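Local coordinates for cellulase (Bacteroides salanitronis, PDB 6WQY), which probably hydrolyses internal beta-1,4-glucosidic bonds of cellulose and related plant polysaccharides through the glycoside hydrolase family 5 catalytic domain that this chain comprises, at residues L37-D42 with F343-G348. Sequence-based numbering, arbitrary orientation.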
# COMPACT_ATOMS: atom_id res chain seq x y z
N LEU A 37 3.28 -4.41 -6.76
CA LEU A 37 4.53 -4.83 -7.41
C LEU A 37 5.60 -4.97 -6.33
O LEU A 37 6.42 -4.09 -6.09
CB LEU A 37 4.92 -3.79 -8.45
CG LEU A 37 6.15 -4.10 -9.29
CD1 LEU A 37 5.92 -5.28 -10.19
CD2 LEU A 37 6.57 -2.88 -10.07
N GLY A 38 5.55 -6.09 -5.60
CA GLY A 38 6.37 -6.26 -4.41
C GLY A 38 7.72 -6.92 -4.70
O GLY A 38 7.92 -7.60 -5.69
N ASN A 39 8.64 -6.74 -3.75
CA ASN A 39 10.02 -7.21 -3.90
C ASN A 39 10.61 -6.78 -5.24
O ASN A 39 11.30 -7.53 -5.91
CB ASN A 39 10.16 -8.72 -3.68
CG ASN A 39 10.10 -9.12 -2.22
OD1 ASN A 39 9.78 -8.32 -1.36
ND2 ASN A 39 10.42 -10.38 -1.94
N GLN A 40 10.35 -5.53 -5.60
CA GLN A 40 10.67 -4.97 -6.91
C GLN A 40 11.41 -3.66 -6.68
O GLN A 40 12.55 -3.68 -6.21
CB GLN A 40 9.41 -4.89 -7.76
CG GLN A 40 9.68 -4.79 -9.25
CD GLN A 40 10.03 -6.12 -9.88
OE1 GLN A 40 9.45 -7.15 -9.57
NE2 GLN A 40 10.99 -6.10 -10.80
N LEU A 41 10.79 -2.50 -6.95
CA LEU A 41 11.49 -1.24 -6.66
C LEU A 41 11.66 -1.00 -5.17
O LEU A 41 12.43 -0.11 -4.78
CB LEU A 41 10.81 -0.05 -7.34
CG LEU A 41 10.81 -0.10 -8.87
CD1 LEU A 41 10.06 1.08 -9.46
CD2 LEU A 41 12.21 -0.14 -9.43
N ASP A 42 10.96 -1.77 -4.34
CA ASP A 42 11.18 -1.77 -2.90
C ASP A 42 12.44 -2.53 -2.48
O ASP A 42 12.94 -2.30 -1.36
CB ASP A 42 9.96 -2.33 -2.13
CG ASP A 42 9.36 -3.60 -2.74
OD1 ASP A 42 9.16 -3.65 -3.98
OD2 ASP A 42 9.06 -4.54 -1.96
N PHE A 343 -5.46 -4.01 -1.96
CA PHE A 343 -4.31 -4.22 -2.84
C PHE A 343 -3.57 -5.47 -2.38
O PHE A 343 -2.97 -5.49 -1.30
CB PHE A 343 -3.36 -3.02 -2.81
CG PHE A 343 -3.88 -1.80 -3.55
CD1 PHE A 343 -4.95 -1.06 -3.05
CD2 PHE A 343 -3.28 -1.40 -4.72
CE1 PHE A 343 -5.42 0.05 -3.75
CE2 PHE A 343 -3.74 -0.28 -5.41
CZ PHE A 343 -4.81 0.44 -4.92
N TYR A 344 -3.62 -6.51 -3.21
CA TYR A 344 -2.98 -7.79 -2.90
C TYR A 344 -1.46 -7.64 -2.94
O TYR A 344 -0.91 -7.01 -3.84
CB TYR A 344 -3.47 -8.83 -3.93
CG TYR A 344 -2.81 -10.17 -3.77
CD1 TYR A 344 -3.33 -11.14 -2.93
CD2 TYR A 344 -1.60 -10.45 -4.42
CE1 TYR A 344 -2.68 -12.35 -2.74
CE2 TYR A 344 -0.95 -11.65 -4.22
CZ TYR A 344 -1.50 -12.59 -3.38
OH TYR A 344 -0.86 -13.79 -3.14
N TRP A 345 -0.77 -8.25 -1.96
CA TRP A 345 0.69 -8.19 -1.88
C TRP A 345 1.32 -9.31 -2.71
O TRP A 345 1.27 -10.48 -2.33
CB TRP A 345 1.16 -8.31 -0.42
CG TRP A 345 2.66 -8.29 -0.32
CD1 TRP A 345 3.47 -9.33 -0.03
CD2 TRP A 345 3.51 -7.18 -0.60
NE1 TRP A 345 4.79 -8.95 -0.09
CE2 TRP A 345 4.84 -7.62 -0.45
CE3 TRP A 345 3.29 -5.84 -0.94
CZ2 TRP A 345 5.93 -6.78 -0.64
CZ3 TRP A 345 4.37 -5.01 -1.14
CH2 TRP A 345 5.67 -5.48 -0.98
N ASP A 346 1.97 -8.94 -3.82
CA ASP A 346 2.60 -9.91 -4.72
C ASP A 346 4.12 -9.68 -4.71
O ASP A 346 4.65 -8.83 -5.43
CB ASP A 346 2.02 -9.82 -6.13
CG ASP A 346 2.46 -10.95 -7.02
OD1 ASP A 346 3.66 -11.30 -7.00
OD2 ASP A 346 1.61 -11.50 -7.76
N ALA A 347 4.83 -10.48 -3.91
CA ALA A 347 6.28 -10.38 -3.80
C ALA A 347 6.98 -11.08 -4.95
O ALA A 347 8.21 -11.05 -5.01
CB ALA A 347 6.75 -10.98 -2.47
N GLY A 348 6.26 -11.72 -5.86
CA GLY A 348 6.91 -12.36 -6.99
C GLY A 348 7.77 -13.52 -6.55
O GLY A 348 7.40 -14.32 -5.68
O HOH W 1 10.60 -12.38 -4.35
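At the seam where the parallel barrel closes, the loop that follows the first strand, 34-37, meets the end of the last, 342-346, and G38 lies over the indole of W345. The backbone N of G38 donates to D346 O at 2.9 Å, a bent bond with an N-H...O angle of 137°. From the same glycine, CA sits 4.0 Å from the centroid of the six-membered ring of W345, a CH-pi contact over one face; a beta carbon on G38 would run into the ring and D346 O. The indole reaches this place because its CG is anti to the backbone N (chi1 178°), and the ring of W357 meets it edge-to-face. At the edge of the W345 ring, D42 OD2 lies 3.7 Å from CH2, the carboxylate turned 76° from the indole plane. That carboxylate also ties its own loop: OD2 accepts from N39 N through its syn lone pair, while OD1 is met from above the carboxylate plane by Q40 N, nearly straight at the N-H, at 2.8 Å. An alanine in place of D42 would probably leave both amides without their acceptor and the loop freer to shift against W345. Farther along, N39 CB packs 3.3 Å from A347 O, and a water accepts from N39 ND2 and donates to A347 O. D346 OD1 accepts from G348 N, forming an Asx turn, and from H362 NE2, whose ring also hydrogen-bonds Q40 OE1 through ND1. Such joining of strands one and eight is characteristic of the (beta/alpha)8 TIM barrel of family 5 glycoside hydrolases.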